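Local coordinates for protein CRISPR-associated endoribonuclease Cas2 2 (Sulfolobus solfataricus, PDB 3EXC) that cleaves single-stranded RNA as a magnesium-dependent, homodimeric endoribonuclease of the CRISPR adaptive immune system, and also assembles with a Cas1 dimer, at residues A[8-13]-A[36-41]. The protein carries 2 engineered substitutions. Numbering follows the deposited sequence.
Sequences VVYDVS and SAFEGD. With NA (sodium ion), chain C.
Val8 and Phe38 form an antiparallel hydrogen-bonded pair: Val8 N donates to Phe38 O at 2.9 Å, and Phe38 N returns a bond of equal length to Val8 O. The same Val8 O also receives a CA-H...O contact from Ala37 CA at 3.1 Å, so two donors converge on one carbonyl. One step on, Val9 and Ala37 make the non-hydrogen-bonded pair, their CA atoms 4.3 Å apart. Their side chains point to the sheet face opposite Val8 and Phe38, where both pack on Val9 of the second subunit. Tyr10 N then donates to Ser36 O, with an N-H...O angle of 168°. With CG set between the backbone N and carbonyl carbon (chi1 52°), the Tyr10 ring lies flat against Ser36, whose CB stands over its face as a CH-pi contact, 4.0 Å from the centroid. Ser36 O approaches a ring face near its rim. The Phe38 ring meets Tyr10 at the edge, CD2 being 3.8 Å from Tyr10 CE1, and Leu21 and Leu25 of helix 15-27 touch these two aromatics. Tyr10 O binds sodium at 2.8 Å, together with two waters and Gln34 of the second subunit. Next to it is Asp11, the predicted catalytic magnesium ligand, whose OD2 accepts from Arg35 N of that subunit. A water accepts from Val12 N and hydrogen-bonds Ser36 OG at 3.0 Å, linking the backbone at Val12 to the side chain of Ser36 beyond the last strand pairing. With axes at 162°, the strands are the central antiparallel pair of the ferredoxin-like Cas2 fold, and the first of them ends at the predicted catalytic aspartate, at the dimer interface.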
loop_
_atom_site.group_PDB
_atom_site.type_symbol
_atom_site.label_atom_id
_atom_site.label_comp_id
_atom_site.label_asym_id
_atom_site.label_seq_id
_atom_site.Cartn_x
_atom_site.Cartn_y
_atom_site.Cartn_z
ATOM N N VAL A 8 1.480 -3.036 5.714
ATOM C CA VAL A 8 0.139 -2.696 6.095
ATOM C C VAL A 8 -0.173 -1.446 5.310
ATOM O O VAL A 8 0.526 -0.434 5.442
ATOM C CB VAL A 8 0.095 -2.336 7.559
ATOM C CG1 VAL A 8 -1.317 -1.969 7.953
ATOM C CG2 VAL A 8 0.548 -3.544 8.317
ATOM N N VAL A 9 -1.216 -1.503 4.515
ATOM C CA VAL A 9 -1.679 -0.406 3.739
ATOM C C VAL A 9 -3.103 -0.099 4.193
ATOM O O VAL A 9 -3.991 -0.960 4.205
ATOM C CB VAL A 9 -1.677 -0.831 2.226
ATOM C CG1 VAL A 9 -2.140 0.296 1.311
ATOM C CG2 VAL A 9 -0.252 -1.223 1.827
ATOM N N TYR A 10 -3.397 1.153 4.489
ATOM C CA TYR A 10 -4.757 1.467 4.977
ATOM C C TYR A 10 -5.493 2.647 4.252
ATOM O O TYR A 10 -4.885 3.579 3.621
ATOM C CB TYR A 10 -4.755 1.617 6.511
ATOM C CG TYR A 10 -3.727 2.572 7.049
ATOM C CD1 TYR A 10 -2.439 2.146 7.340
ATOM C CD2 TYR A 10 -4.038 3.930 7.275
ATOM C CE1 TYR A 10 -1.459 3.067 7.813
ATOM C CE2 TYR A 10 -3.078 4.839 7.763
ATOM C CZ TYR A 10 -1.793 4.373 8.030
ATOM O OH TYR A 10 -0.825 5.221 8.513
ATOM N N ASP A 11 -6.817 2.621 4.376
ATOM C CA ASP A 11 -7.702 3.601 3.798
ATOM C C ASP A 11 -8.703 3.828 4.952
ATOM O O ASP A 11 -9.707 3.110 5.138
ATOM C CB ASP A 11 -8.279 2.985 2.502
ATOM C CG ASP A 11 -9.474 3.763 1.921
ATOM O OD1 ASP A 11 -9.920 4.776 2.551
ATOM O OD2 ASP A 11 -10.001 3.320 0.829
ATOM N N VAL A 12 -8.365 4.792 5.795
ATOM C CA VAL A 12 -9.125 5.053 6.956
ATOM C C VAL A 12 -9.765 6.432 6.822
ATOM O O VAL A 12 -9.041 7.419 6.831
ATOM C CB VAL A 12 -8.234 5.021 8.201
ATOM C CG1 VAL A 12 -8.991 5.547 9.381
ATOM C CG2 VAL A 12 -7.752 3.569 8.459
ATOM N N SER A 13 -11.100 6.498 6.685
ATOM C CA SER A 13 -11.807 7.795 6.528
ATOM C C SER A 13 -11.658 8.799 7.672
ATOM O O SER A 13 -11.202 9.905 7.422
ATOM C CB SER A 13 -13.283 7.625 6.135
ATOM O OG SER A 13 -13.337 7.404 4.723
ATOM N N SER A 36 -0.006 6.280 4.015
ATOM C CA SER A 36 -0.927 5.286 4.619
ATOM C C SER A 36 -0.381 3.862 4.468
ATOM O O SER A 36 -1.122 2.967 4.112
ATOM C CB SER A 36 -2.339 5.448 4.024
ATOM O OG SER A 36 -2.975 6.618 4.547
ATOM N N ALA A 37 0.920 3.675 4.708
ATOM C CA ALA A 37 1.535 2.372 4.480
ATOM C C ALA A 37 2.710 2.260 5.417
ATOM O O ALA A 37 3.413 3.219 5.663
ATOM C CB ALA A 37 1.962 2.239 3.012
ATOM N N PHE A 38 2.885 1.090 5.974
ATOM C CA PHE A 38 3.975 0.807 6.896
ATOM C C PHE A 38 4.570 -0.534 6.475
ATOM O O PHE A 38 3.857 -1.330 5.829
ATOM C CB PHE A 38 3.411 0.631 8.314
ATOM C CG PHE A 38 3.248 1.909 9.067
ATOM C CD1 PHE A 38 4.125 2.227 10.088
ATOM C CD2 PHE A 38 2.211 2.797 8.741
ATOM C CE1 PHE A 38 3.963 3.451 10.808
ATOM C CE2 PHE A 38 2.029 4.020 9.395
ATOM C CZ PHE A 38 2.892 4.359 10.437
ATOM N N GLU A 39 5.829 -0.790 6.809
ATOM C CA GLU A 39 6.422 -2.141 6.610
ATOM C C GLU A 39 7.158 -2.549 7.862
ATOM O O GLU A 39 7.536 -1.682 8.669
ATOM C CB GLU A 39 7.374 -2.209 5.372
ATOM C CG GLU A 39 8.457 -1.087 5.363
ATOM C CD GLU A 39 9.744 -1.413 6.164
ATOM O OE1 GLU A 39 9.919 -2.631 6.487
ATOM O OE2 GLU A 39 10.573 -0.462 6.433
ATOM N N GLY A 40 7.365 -3.848 8.064
ATOM C CA GLY A 40 8.063 -4.254 9.256
ATOM C C GLY A 40 8.404 -5.700 9.071
ATOM O O GLY A 40 8.043 -6.270 8.061
ATOM N N ASP A 41 9.099 -6.277 10.030
ATOM C CA ASP A 41 9.485 -7.643 9.958
ATOM C C ASP A 41 8.517 -8.478 10.774
ATOM O O ASP A 41 8.099 -8.082 11.865
ATOM C CB ASP A 41 10.905 -7.835 10.516
ATOM C CG ASP A 41 11.994 -6.916 9.829
ATOM O OD1 ASP A 41 11.956 -6.605 8.607
ATOM O OD2 ASP A 41 12.951 -6.530 10.562
HETATM NA NA NA C . -4.858 3.579 0.808
HETATM O O HOH W 1 -5.972 6.666 4.841
HETATM O O HOH W 2 -2.055 3.787 0.639
HETATM O O HOH W 3 -5.112 6.138 1.700
#